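Local coordinates for protein squalene synthase HpnC (Alicyclobacillus acidocaldarius subsp. acidocaldarius, PDB 4HD1) that probably joins two prenyl diphosphates head to head, as squalene synthases of the squalene/phytoene synthase family do, using an all-helical fold, at residues 226-231 against 244-249; 134-139 against 164-169; 139-144 against 148-153; 123-128 against 217-222. All blocks are in the same frame, centred on the assembly; numbering follows the deposited sequence.

Contact 1: 226-231 against 244-249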
loop_
_atom_site.group_PDB
_atom_site.type_symbol
_atom_site.label_atom_id
_atom_site.label_comp_id
_atom_site.label_asym_id
_atom_site.label_seq_id
_atom_site.Cartn_x
_atom_site.Cartn_y
_atom_site.Cartn_z
ATOM N N GLU A 226 2.009 17.436 4.080
ATOM C CA GLU A 226 3.385 17.338 3.598
ATOM C C GLU A 226 3.460 16.638 2.228
ATOM O O GLU A 226 4.217 17.058 1.349
ATOM C CB GLU A 226 4.260 16.620 4.628
ATOM C CG GLU A 226 5.755 16.795 4.412
ATOM C CD GLU A 226 6.609 15.833 5.232
ATOM O OE1 GLU A 226 6.072 15.107 6.109
ATOM O OE2 GLU A 226 7.839 15.802 4.994
ATOM N N GLY A 227 2.668 15.587 2.043
ATOM C CA GLY A 227 2.687 14.817 0.790
ATOM C C GLY A 227 2.254 15.606 -0.431
ATOM O O GLY A 227 2.832 15.470 -1.518
ATOM N N ARG A 228 1.233 16.433 -0.226
ATOM C CA ARG A 228 0.676 17.361 -1.211
ATOM C C ARG A 228 1.709 18.010 -2.136
ATOM O O ARG A 228 1.435 18.248 -3.307
ATOM C CB ARG A 228 -0.045 18.468 -0.451
ATOM C CG ARG A 228 -1.308 18.985 -1.093
ATOM C CD ARG A 228 -1.724 20.241 -0.364
ATOM N NE ARG A 228 -3.128 20.577 -0.561
ATOM C CZ ARG A 228 -3.628 21.140 -1.659
ATOM N NH1 ARG A 228 -4.924 21.414 -1.723
ATOM N NH2 ARG A 228 -2.845 21.420 -2.699
ATOM N N ARG A 229 2.889 18.308 -1.598
ATOM C CA ARG A 229 3.937 18.988 -2.360
ATOM C C ARG A 229 4.364 18.215 -3.613
ATOM O O ARG A 229 4.745 18.816 -4.614
ATOM C CB ARG A 229 5.142 19.300 -1.455
ATOM C CG ARG A 229 6.290 20.054 -2.125
ATOM C CD ARG A 229 5.915 21.476 -2.515
ATOM N NE ARG A 229 6.918 22.054 -3.410
ATOM C CZ ARG A 229 6.682 23.035 -4.277
ATOM N NH1 ARG A 229 5.464 23.559 -4.374
ATOM N NH2 ARG A 229 7.662 23.487 -5.056
ATOM N N LEU A 230 4.277 16.888 -3.554
ATOM C CA LEU A 230 4.624 16.019 -4.686
ATOM C C LEU A 230 3.785 16.333 -5.943
ATOM O O LEU A 230 4.266 16.230 -7.087
ATOM C CB LEU A 230 4.494 14.544 -4.279
ATOM C CG LEU A 230 4.914 13.465 -5.282
ATOM C CD1 LEU A 230 6.345 13.672 -5.770
ATOM C CD2 LEU A 230 4.724 12.053 -4.723
ATOM N N GLU A 231 2.539 16.743 -5.723
ATOM C CA GLU A 231 1.654 17.121 -6.826
ATOM C C GLU A 231 2.217 18.225 -7.730
ATOM O O GLU A 231 1.805 18.335 -8.881
ATOM C CB GLU A 231 0.265 17.499 -6.300
ATOM C CG GLU A 231 -0.477 16.312 -5.702
ATOM C CD GLU A 231 -1.630 16.705 -4.795
ATOM O OE1 GLU A 231 -2.181 17.826 -4.941
ATOM O OE2 GLU A 231 -1.994 15.876 -3.929
ATOM N N LEU A 244 -6.119 12.776 -6.128
ATOM C CA LEU A 244 -7.286 11.976 -5.882
ATOM C C LEU A 244 -7.084 10.931 -4.772
ATOM O O LEU A 244 -7.986 10.722 -3.959
ATOM C CB LEU A 244 -7.720 11.338 -7.183
ATOM C CG LEU A 244 -8.813 10.292 -7.051
ATOM C CD1 LEU A 244 -10.121 10.934 -6.591
ATOM C CD2 LEU A 244 -9.009 9.603 -8.396
ATOM N N TYR A 245 -5.921 10.286 -4.712
ATOM C CA TYR A 245 -5.610 9.461 -3.538
ATOM C C TYR A 245 -5.703 10.315 -2.271
ATOM O O TYR A 245 -6.302 9.889 -1.277
ATOM C CB TYR A 245 -4.216 8.831 -3.632
ATOM C CG TYR A 245 -3.983 7.899 -4.811
ATOM C CD1 TYR A 245 -5.036 7.187 -5.400
ATOM C CD2 TYR A 245 -2.690 7.703 -5.312
ATOM C CE1 TYR A 245 -4.806 6.326 -6.469
ATOM C CE2 TYR A 245 -2.449 6.847 -6.377
ATOM C CZ TYR A 245 -3.508 6.159 -6.949
ATOM O OH TYR A 245 -3.266 5.311 -8.006
ATOM N N ARG A 246 -5.124 11.520 -2.317
ATOM C CA ARG A 246 -5.147 12.441 -1.181
ATOM C C ARG A 246 -6.577 12.785 -0.776
ATOM O O ARG A 246 -6.919 12.728 0.406
ATOM C CB ARG A 246 -4.338 13.718 -1.460
ATOM C CG ARG A 246 -4.613 14.839 -0.461
ATOM C CD ARG A 246 -3.676 16.039 -0.574
ATOM N NE ARG A 246 -3.724 16.740 -1.861
ATOM C CZ ARG A 246 -4.639 17.642 -2.222
ATOM N NH1 ARG A 246 -5.638 17.971 -1.412
ATOM N NH2 ARG A 246 -4.557 18.214 -3.416
ATOM N N LEU A 247 -7.412 13.123 -1.757
ATOM C CA LEU A 247 -8.797 13.503 -1.483
ATOM C C LEU A 247 -9.538 12.367 -0.795
ATOM O O LEU A 247 -10.231 12.592 0.198
ATOM C CB LEU A 247 -9.523 13.941 -2.762
ATOM C CG LEU A 247 -9.040 15.259 -3.378
ATOM C CD1 LEU A 247 -9.674 15.489 -4.748
ATOM C CD2 LEU A 247 -9.258 16.461 -2.447
ATOM N N GLY A 248 -9.358 11.152 -1.310
ATOM C CA GLY A 248 -9.970 9.952 -0.737
ATOM C C GLY A 248 -9.557 9.745 0.707
ATOM O O GLY A 248 -10.400 9.492 1.578
ATOM N N GLY A 249 -8.255 9.868 0.959
ATOM C CA GLY A 249 -7.707 9.745 2.305
ATOM C C GLY A 249 -8.204 10.823 3.242
ATOM O O GLY A 249 -8.529 10.544 4.393
#
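R246 reaches across to R228 and E231 in an arrangement in which two arginines stack beside a carboxylate that forms a salt bridge with one of them. The R246 CB points at segment 226-231 but only skirts it, with E231 OE2 at 4.0 Å. CG stands anti to the backbone N (chi1 166°), and the chain stays extended to CD, which comes within 3.8 Å of both E231 OE2 and the aliphatic CG of R228. A bend at chi3 then turns the guanidinium so that its NE edge faces the carboxylate. NE donates to E231 OE2 at 2.8 Å, and NH2 donates to E231 OE1, also at 2.8 Å. Both bonds are nearly straight, both use syn lone pairs, and carboxylate and guanidinium are close to coplanar: a side-on, two-pronged salt bridge that fixes the rotation of the R246 group. One face of that group is left for R228. R228 CG sits 3.4 Å from R246 NE, and the two guanidinium groups stack with centres 3.7 Å apart and planes inclined by 24°; at the tip, R246 NH1 lies near R228 NH1. The carboxylate of E231 probably offsets part of the doubled positive charge. The contact joins the end of helix 207-227, and the 3-10 turn that follows it, to helix 236-257 across the hairpin between them. From this turn L230 packs on L157 and S158 of helix 152-172, to which E226 is also tied by a salt bridge with R156.

Contact 2: 134-139 against 164-169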
loop_
_atom_site.group_PDB
_atom_site.type_symbol
_atom_site.label_atom_id
_atom_site.label_comp_id
_atom_site.label_asym_id
_atom_site.label_seq_id
_atom_site.Cartn_x
_atom_site.Cartn_y
_atom_site.Cartn_z
ATOM N N TYR A 134 6.932 -0.658 4.795
ATOM C CA TYR A 134 6.978 -1.929 4.070
ATOM C C TYR A 134 5.668 -2.220 3.362
ATOM O O TYR A 134 5.669 -2.763 2.261
ATOM C CB TYR A 134 7.363 -3.094 5.004
ATOM C CG TYR A 134 8.760 -2.943 5.563
ATOM C CD1 TYR A 134 9.857 -3.521 4.919
ATOM C CD2 TYR A 134 8.991 -2.187 6.713
ATOM C CE1 TYR A 134 11.143 -3.359 5.414
ATOM C CE2 TYR A 134 10.271 -2.020 7.216
ATOM C CZ TYR A 134 11.339 -2.608 6.567
ATOM O OH TYR A 134 12.603 -2.442 7.073
ATOM N N SER A 135 4.558 -1.850 3.991
ATOM C CA SER A 135 3.239 -2.168 3.460
ATOM C C SER A 135 2.684 -1.103 2.521
ATOM O O SER A 135 1.922 -1.427 1.618
ATOM C CB SER A 135 2.250 -2.409 4.599
ATOM O OG SER A 135 2.297 -1.348 5.535
ATOM N N ALA A 136 3.055 0.158 2.728
ATOM C CA ALA A 136 2.409 1.260 2.010
ATOM C C ALA A 136 3.361 2.011 1.103
ATOM O O ALA A 136 3.115 2.109 -0.104
ATOM C CB ALA A 136 1.737 2.216 2.988
ATOM N N ASP A 137 4.443 2.535 1.684
ATOM C CA ASP A 137 5.459 3.306 0.941
ATOM C C ASP A 137 5.945 2.669 -0.374
ATOM O O ASP A 137 6.116 3.382 -1.361
ATOM C CB ASP A 137 6.684 3.603 1.814
ATOM C CG ASP A 137 6.367 4.486 3.013
ATOM O OD1 ASP A 137 5.183 4.867 3.208
ATOM O OD2 ASP A 137 7.327 4.795 3.765
ATOM N N PRO A 138 6.195 1.337 -0.397
ATOM C CA PRO A 138 6.795 0.837 -1.638
ATOM C C PRO A 138 5.917 0.997 -2.891
ATOM O O PRO A 138 6.458 1.168 -3.981
ATOM C CB PRO A 138 7.078 -0.634 -1.324
ATOM C CG PRO A 138 7.238 -0.669 0.163
ATOM C CD PRO A 138 6.197 0.299 0.654
ATOM N N VAL A 139 4.591 0.981 -2.735
ATOM C CA VAL A 139 3.673 1.169 -3.869
ATOM C C VAL A 139 3.898 2.534 -4.520
ATOM O O VAL A 139 4.089 2.637 -5.750
ATOM C CB VAL A 139 2.195 1.040 -3.446
ATOM C CG1 VAL A 139 1.291 1.099 -4.671
ATOM C CG2 VAL A 139 1.960 -0.265 -2.686
ATOM N N ALA A 164 0.135 8.194 5.208
ATOM C CA ALA A 164 -1.093 8.864 5.623
ATOM C C ALA A 164 -2.300 8.013 5.254
ATOM O O ALA A 164 -3.214 7.836 6.056
ATOM C CB ALA A 164 -1.201 10.246 4.988
ATOM N N LEU A 165 -2.276 7.472 4.039
ATOM C CA LEU A 165 -3.387 6.695 3.511
ATOM C C LEU A 165 -3.608 5.395 4.293
ATOM O O LEU A 165 -4.753 5.050 4.634
ATOM C CB LEU A 165 -3.152 6.413 2.026
ATOM C CG LEU A 165 -4.323 6.150 1.077
ATOM C CD1 LEU A 165 -5.530 7.042 1.331
ATOM C CD2 LEU A 165 -3.826 6.330 -0.347
ATOM N N GLN A 166 -2.520 4.689 4.597
ATOM C CA GLN A 166 -2.623 3.473 5.377
ATOM C C GLN A 166 -3.142 3.747 6.789
ATOM O O GLN A 166 -3.971 2.988 7.305
ATOM C CB GLN A 166 -1.306 2.702 5.429
ATOM C CG GLN A 166 -1.491 1.355 6.118
ATOM C CD GLN A 166 -0.367 0.375 5.882
ATOM O OE1 GLN A 166 -0.084 0.006 4.751
ATOM N NE2 GLN A 166 0.257 -0.083 6.965
ATOM N N VAL A 167 -2.674 4.822 7.415
ATOM C CA VAL A 167 -3.171 5.159 8.749
ATOM C C VAL A 167 -4.667 5.473 8.702
ATOM O O VAL A 167 -5.443 4.896 9.459
ATOM C CB VAL A 167 -2.366 6.284 9.427
ATOM C CG1 VAL A 167 -3.032 6.704 10.727
ATOM C CG2 VAL A 167 -0.943 5.821 9.704
ATOM N N ALA A 168 -5.072 6.357 7.792
ATOM C CA ALA A 168 -6.493 6.673 7.599
ATOM C C ALA A 168 -7.341 5.405 7.479
ATOM O O ALA A 168 -8.389 5.289 8.124
ATOM C CB ALA A 168 -6.693 7.566 6.377
ATOM N N ASN A 169 -6.873 4.461 6.661
ATOM C CA ASN A 169 -7.547 3.176 6.484
ATOM C C ASN A 169 -7.560 2.299 7.731
ATOM O O ASN A 169 -8.585 1.694 8.041
ATOM C CB ASN A 169 -6.970 2.415 5.294
ATOM C CG ASN A 169 -7.487 2.940 3.982
ATOM O OD1 ASN A 169 -8.675 2.835 3.690
ATOM N ND2 ASN A 169 -6.606 3.528 3.191
#
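The break between helix 125-135 and helix 137-146 in this all-helical isoprenoid synthase fold brings S135 and A136 up to Q166 of helix 152-172. Helix 152-172 leads into an acidic DxxxD sequence of the kind that, in relatives, binds the magnesium ions and diphosphate of the substrate, so the contact probably lies near the active site. P138, having no N-H, cannot continue the helical bonding here, and the chain starts afresh with V139 N bonded to A136 O. Q166 spans the gap with an extended chain, its CG anti to the backbone N (chi1 -173°), and carries its amide to the hydroxyl of S135. Q166 NE2 donates to S135 OG at 2.8 Å, with OG close to the amide plane. The bond is bent, 139° at the hydrogen, because OG stands in front of CD, midway between the two amide atoms, instead of straight out along an N-H. S135 OG is also hydrogen-bonded to the carbonyl O of Y131, one turn back in its own helix, so the hydroxyl links that turn to the amide; Q166 NE2 makes a weak hydrogen bond with H170 NE2. A leucine in place of Q166 would probably leave S135 OG without its amide donor. Beside this pair, D137 OD1 is hydrogen-bonded to T163 OG1, a second polar tie from the helix break to helix 152-172. A136 completes the contact with its methyl group, CB resting 3.4 Å from Q166 OE1 and 3.9 Å from Q166 CB.

Contact 3: 139-144 against 148-153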
loop_
_atom_site.group_PDB
_atom_site.type_symbol
_atom_site.label_atom_id
_atom_site.label_comp_id
_atom_site.label_asym_id
_atom_site.label_seq_id
_atom_site.Cartn_x
_atom_site.Cartn_y
_atom_site.Cartn_z
ATOM N N VAL A 139 4.591 0.981 -2.735
ATOM C CA VAL A 139 3.673 1.169 -3.869
ATOM C C VAL A 139 3.898 2.534 -4.520
ATOM O O VAL A 139 4.089 2.637 -5.750
ATOM C CB VAL A 139 2.195 1.040 -3.446
ATOM C CG1 VAL A 139 1.291 1.099 -4.671
ATOM C CG2 VAL A 139 1.960 -0.265 -2.686
ATOM N N GLY A 140 3.880 3.576 -3.681
ATOM C CA GLY A 140 4.128 4.948 -4.103
ATOM C C GLY A 140 5.441 5.098 -4.838
ATOM O O GLY A 140 5.502 5.749 -5.881
ATOM N N ARG A 141 6.490 4.476 -4.308
ATOM C CA ARG A 141 7.815 4.523 -4.932
ATOM C C ARG A 141 7.854 3.896 -6.337
ATOM O O ARG A 141 8.472 4.455 -7.258
ATOM C CB ARG A 141 8.860 3.897 -4.005
ATOM C CG ARG A 141 9.062 4.721 -2.742
ATOM C CD ARG A 141 10.092 4.139 -1.789
ATOM N NE ARG A 141 10.401 5.125 -0.758
ATOM C CZ ARG A 141 11.547 5.195 -0.085
ATOM N NH1 ARG A 141 12.518 4.320 -0.309
ATOM N NH2 ARG A 141 11.719 6.149 0.820
ATOM N N LEU A 142 7.181 2.754 -6.494
ATOM C CA LEU A 142 7.061 2.086 -7.791
ATOM C C LEU A 142 6.232 2.903 -8.787
ATOM O O LEU A 142 6.565 2.955 -9.973
ATOM C CB LEU A 142 6.485 0.672 -7.631
ATOM C CG LEU A 142 7.347 -0.320 -6.838
ATOM C CD1 LEU A 142 6.594 -1.607 -6.545
ATOM C CD2 LEU A 142 8.675 -0.605 -7.535
ATOM N N VAL A 143 5.165 3.536 -8.301
ATOM C CA VAL A 143 4.353 4.429 -9.128
ATOM C C VAL A 143 5.190 5.604 -9.663
ATOM O O VAL A 143 5.129 5.917 -10.860
ATOM C CB VAL A 143 3.077 4.907 -8.380
ATOM C CG1 VAL A 143 2.440 6.114 -9.069
ATOM C CG2 VAL A 143 2.074 3.758 -8.264
ATOM N N LEU A 144 5.986 6.230 -8.792
ATOM C CA LEU A 144 6.914 7.281 -9.226
ATOM C C LEU A 144 7.870 6.725 -10.271
ATOM O O LEU A 144 8.136 7.373 -11.287
ATOM C CB LEU A 144 7.713 7.853 -8.048
ATOM C CG LEU A 144 6.982 8.719 -7.021
ATOM C CD1 LEU A 144 7.926 9.067 -5.876
ATOM C CD2 LEU A 144 6.426 9.979 -7.676
ATOM N N GLY A 148 8.813 7.864 -14.244
ATOM C CA GLY A 148 10.136 8.504 -14.320
ATOM C C GLY A 148 10.360 9.608 -13.291
ATOM O O GLY A 148 11.028 10.611 -13.575
ATOM N N CYS A 149 9.812 9.423 -12.093
ATOM C CA CYS A 149 9.877 10.445 -11.052
ATOM C C CYS A 149 10.515 9.967 -9.754
ATOM O O CYS A 149 10.327 10.589 -8.710
ATOM C CB CYS A 149 8.475 10.987 -10.757
ATOM S SG CYS A 149 7.760 11.908 -12.131
ATOM N N LEU A 150 11.275 8.877 -9.808
ATOM C CA LEU A 150 11.807 8.290 -8.574
ATOM C C LEU A 150 13.209 8.782 -8.177
ATOM O O LEU A 150 14.227 8.308 -8.688
ATOM C CB LEU A 150 11.732 6.757 -8.604
ATOM C CG LEU A 150 12.088 6.034 -7.296
ATOM C CD1 LEU A 150 11.268 6.516 -6.102
ATOM C CD2 LEU A 150 11.951 4.526 -7.475
ATOM N N ASP A 151 13.232 9.747 -7.263
ATOM C CA ASP A 151 14.451 10.192 -6.598
ATOM C C ASP A 151 14.118 10.335 -5.119
ATOM O O ASP A 151 12.944 10.229 -4.736
ATOM C CB ASP A 151 14.943 11.518 -7.181
ATOM C CG ASP A 151 13.881 12.600 -7.149
ATOM O OD1 ASP A 151 13.413 12.972 -6.053
ATOM O OD2 ASP A 151 13.510 13.085 -8.229
ATOM N N ASP A 152 15.134 10.592 -4.295
ATOM C CA ASP A 152 14.966 10.606 -2.838
ATOM C C ASP A 152 14.000 11.672 -2.341
ATOM O O ASP A 152 13.239 11.431 -1.400
ATOM C CB ASP A 152 16.315 10.751 -2.132
ATOM C CG ASP A 152 17.230 9.554 -2.353
ATOM O OD1 ASP A 152 16.812 8.575 -3.010
ATOM O OD2 ASP A 152 18.378 9.594 -1.869
ATOM N N GLU A 153 14.024 12.842 -2.974
ATOM C CA GLU A 153 13.162 13.934 -2.546
ATOM C C GLU A 153 11.680 13.604 -2.767
ATOM O O GLU A 153 10.859 13.714 -1.844
ATOM C CB GLU A 153 13.549 15.245 -3.241
ATOM C CG GLU A 153 12.754 16.452 -2.768
ATOM C CD GLU A 153 12.953 16.773 -1.290
ATOM O OE1 GLU A 153 13.807 16.141 -0.626
ATOM O OE2 GLU A 153 12.250 17.669 -0.782
#
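The backbone turns out of helix 137-146 at G148, whose positive phi (69°) lets C149 N fold back to the carbonyl O of L144, 2.8 Å away and with an N-H...O angle of 161°. This is a Schellman motif, a common way to end a helix, and here it begins the short connection to helix 152-172. As is usual for the motif, an apolar contact accompanies the backbone bond and joins the same two residues: L144 CD2 lies 3.8 Å from C149 CB. The L144 side chain is set for this by CG lying anti to its carbonyl carbon (chi1 -71°), and it packs in addition on L230 and S158, while C149 is covered by V234 and P235. L150 follows in extended backbone, its CB 4.2 Å from L144 CB. D151 then takes the N-cap position of helix 152-172, its carboxylate also forming a salt bridge with R154, so one helix is closed and the next opened within a few residues. R141, one turn before L144, sends its guanidinium off to a salt bridge with D159 and leaves its near end to L150. The isobutyl group of L150 lies against that end, CD2 coming 3.5 Å from R141 O while CD1 approaches R141 CB at 4.1 Å.

Contact 4: 123-128 against 217-222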
loop_
_atom_site.group_PDB
_atom_site.type_symbol
_atom_site.label_atom_id
_atom_site.label_comp_id
_atom_site.label_asym_id
_atom_site.label_seq_id
_atom_site.Cartn_x
_atom_site.Cartn_y
_atom_site.Cartn_z
ATOM N N ASP A 123 3.276 -1.291 19.699
ATOM C CA ASP A 123 3.634 -0.590 20.928
ATOM C C ASP A 123 3.597 0.934 20.786
ATOM O O ASP A 123 2.958 1.621 21.589
ATOM C CB ASP A 123 5.019 -1.042 21.392
ATOM C CG ASP A 123 5.179 -0.980 22.888
ATOM O OD1 ASP A 123 5.294 0.138 23.436
ATOM O OD2 ASP A 123 5.198 -2.062 23.512
ATOM N N THR A 124 4.287 1.456 19.770
ATOM C CA THR A 124 4.411 2.905 19.583
ATOM C C THR A 124 4.047 3.351 18.171
ATOM O O THR A 124 3.917 2.531 17.256
ATOM C CB THR A 124 5.832 3.433 19.930
ATOM O OG1 THR A 124 6.794 2.922 18.995
ATOM C CG2 THR A 124 6.238 3.045 21.355
ATOM N N TRP A 125 3.883 4.660 18.011
ATOM C CA TRP A 125 3.677 5.274 16.704
ATOM C C TRP A 125 4.808 4.962 15.762
ATOM O O TRP A 125 4.578 4.726 14.576
ATOM C CB TRP A 125 3.494 6.783 16.840
ATOM C CG TRP A 125 3.592 7.512 15.521
ATOM C CD1 TRP A 125 4.630 8.324 15.074
ATOM C CD2 TRP A 125 2.628 7.484 14.413
ATOM N NE1 TRP A 125 4.373 8.800 13.816
ATOM C CE2 TRP A 125 3.190 8.338 13.360
ATOM C CE3 TRP A 125 1.395 6.876 14.202
ATOM C CZ2 TRP A 125 2.532 8.553 12.158
ATOM C CZ3 TRP A 125 0.741 7.101 12.986
ATOM C CH2 TRP A 125 1.297 7.919 11.990
ATOM N N GLU A 126 6.034 4.950 16.286
ATOM C CA GLU A 126 7.228 4.626 15.497
ATOM C C GLU A 126 7.171 3.215 14.913
ATOM O O GLU A 126 7.611 2.992 13.785
ATOM C CB GLU A 126 8.507 4.802 16.323
ATOM C CG GLU A 126 8.946 6.246 16.515
ATOM C CD GLU A 126 8.063 7.023 17.485
ATOM O OE1 GLU A 126 7.661 6.466 18.533
ATOM O OE2 GLU A 126 7.775 8.205 17.199
ATOM N N ASP A 127 6.622 2.277 15.686
ATOM C CA ASP A 127 6.439 0.898 15.233
ATOM C C ASP A 127 5.430 0.811 14.096
ATOM O O ASP A 127 5.670 0.116 13.106
ATOM C CB ASP A 127 6.016 -0.012 16.392
ATOM C CG ASP A 127 7.073 -0.105 17.482
ATOM O OD1 ASP A 127 8.258 0.176 17.206
ATOM O OD2 ASP A 127 6.717 -0.463 18.622
ATOM N N LEU A 128 4.309 1.520 14.231
ATOM C CA LEU A 128 3.305 1.561 13.174
ATOM C C LEU A 128 3.857 2.239 11.915
ATOM O O LEU A 128 3.734 1.704 10.808
ATOM C CB LEU A 128 2.025 2.248 13.650
ATOM C CG LEU A 128 0.874 2.283 12.638
ATOM C CD1 LEU A 128 0.520 0.883 12.159
ATOM C CD2 LEU A 128 -0.351 2.987 13.208
ATOM N N VAL A 217 -5.538 10.686 13.554
ATOM C CA VAL A 217 -6.144 11.461 12.478
ATOM C C VAL A 217 -5.313 12.713 12.170
ATOM O O VAL A 217 -5.006 12.977 11.005
ATOM C CB VAL A 217 -7.613 11.821 12.807
ATOM C CG1 VAL A 217 -8.178 12.819 11.799
ATOM C CG2 VAL A 217 -8.465 10.560 12.847
ATOM N N ASP A 218 -4.932 13.452 13.213
ATOM C CA ASP A 218 -4.085 14.642 13.077
ATOM C C ASP A 218 -2.733 14.321 12.444
ATOM O O ASP A 218 -2.263 15.061 11.580
ATOM C CB ASP A 218 -3.852 15.317 14.438
ATOM C CG ASP A 218 -5.126 15.888 15.053
ATOM O OD1 ASP A 218 -6.214 15.783 14.445
ATOM O OD2 ASP A 218 -5.029 16.449 16.168
ATOM N N ARG A 219 -2.112 13.226 12.887
ATOM C CA ARG A 219 -0.821 12.787 12.356
ATOM C C ARG A 219 -0.907 12.516 10.855
ATOM O O ARG A 219 -0.015 12.906 10.088
ATOM C CB ARG A 219 -0.347 11.522 13.067
ATOM C CG ARG A 219 0.212 11.736 14.462
ATOM C CD ARG A 219 0.912 10.470 14.922
ATOM N NE ARG A 219 1.608 10.624 16.199
ATOM C CZ ARG A 219 1.311 9.948 17.304
ATOM N NH1 ARG A 219 0.326 9.060 17.306
ATOM N NH2 ARG A 219 2.004 10.159 18.414
ATOM N N ALA A 220 -1.994 11.852 10.456
ATOM C CA ALA A 220 -2.237 11.482 9.064
ATOM C C ALA A 220 -2.557 12.711 8.214
ATOM O O ALA A 220 -2.087 12.827 7.078
ATOM C CB ALA A 220 -3.351 10.440 8.965
ATOM N N GLN A 221 -3.337 13.633 8.775
ATOM C CA GLN A 221 -3.630 14.895 8.102
ATOM C C GLN A 221 -2.348 15.693 7.833
ATOM O O GLN A 221 -2.177 16.248 6.748
ATOM C CB GLN A 221 -4.648 15.716 8.901
ATOM C CG GLN A 221 -5.180 16.945 8.171
ATOM C CD GLN A 221 -5.918 16.601 6.886
ATOM O OE1 GLN A 221 -6.985 15.969 6.910
ATOM N NE2 GLN A 221 -5.357 17.024 5.755
ATOM N N ALA A 222 -1.447 15.724 8.813
ATOM C CA ALA A 222 -0.155 16.399 8.668
ATOM C C ALA A 222 0.688 15.733 7.586
ATOM O O ALA A 222 1.394 16.411 6.832
ATOM C CB ALA A 222 0.595 16.421 9.993
#
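R219 lies flat on W125, and along segment 217-222 it comes two residues on from V217, whose side chain packs on L253 and I256 of helix 236-257. From R219 CB, 4.1 Å from W125 CH2, the extended arginine chain slides across one face of the indole. Its CD stands almost squarely over the six-membered ring, 3.4 Å from the centroid, a CH-pi contact. Farther out the guanidinium covers the pyrrole side: CZ is 4.2 Å from the centroid of the five-membered ring, and the stacked planes differ by only 13°. NH1 passes beyond the ring to salt bridges with D189 and E216, which probably help to fix the guanidinium over the indole. The tryptophan itself is the first residue of helix 125-135, whose start is a capping box: D127 N bonds weakly to T124 OG1 and T124 N weakly to D127 OD2. With CG anti to its backbone N (chi1 167°), the indole is thrown from this helix start toward helix 207-227. A serine at W125 would probably leave the R219 chain without the flat surface it lies on and its guanidinium freer to swing about its acidic partners. Next in sequence, A220 turns to V167 of helix 152-172, on which W125 also packs. Q221 faces helix 236-257, where OE1 bonds to R257 and NE2 to E250, the same NE2 bonding also to D225.

Followed from the N terminus, the chain opens contact 4 at 123-128 and contact 2 at 134-139 before the first closure. Contact 3 closes at once, 139-144 meeting 148-153 over a three-residue gap, and is nested inside contact 2, with which it shares V139. Contact 2 closes at 164-169 and is itself nested in the long loop that contact 4 closes at 217-222. Contact 1 follows in series, and no loops cross. A164 of contact 2 packs its CB against the carbonyl O of A220 in contact 4, while L165 touches G249 of contact 1; contacts 1 and 3 also touch by apolar packing. Helix 152-172 is thus tied to helices 125-135, 137-146, 207-227 and 236-257.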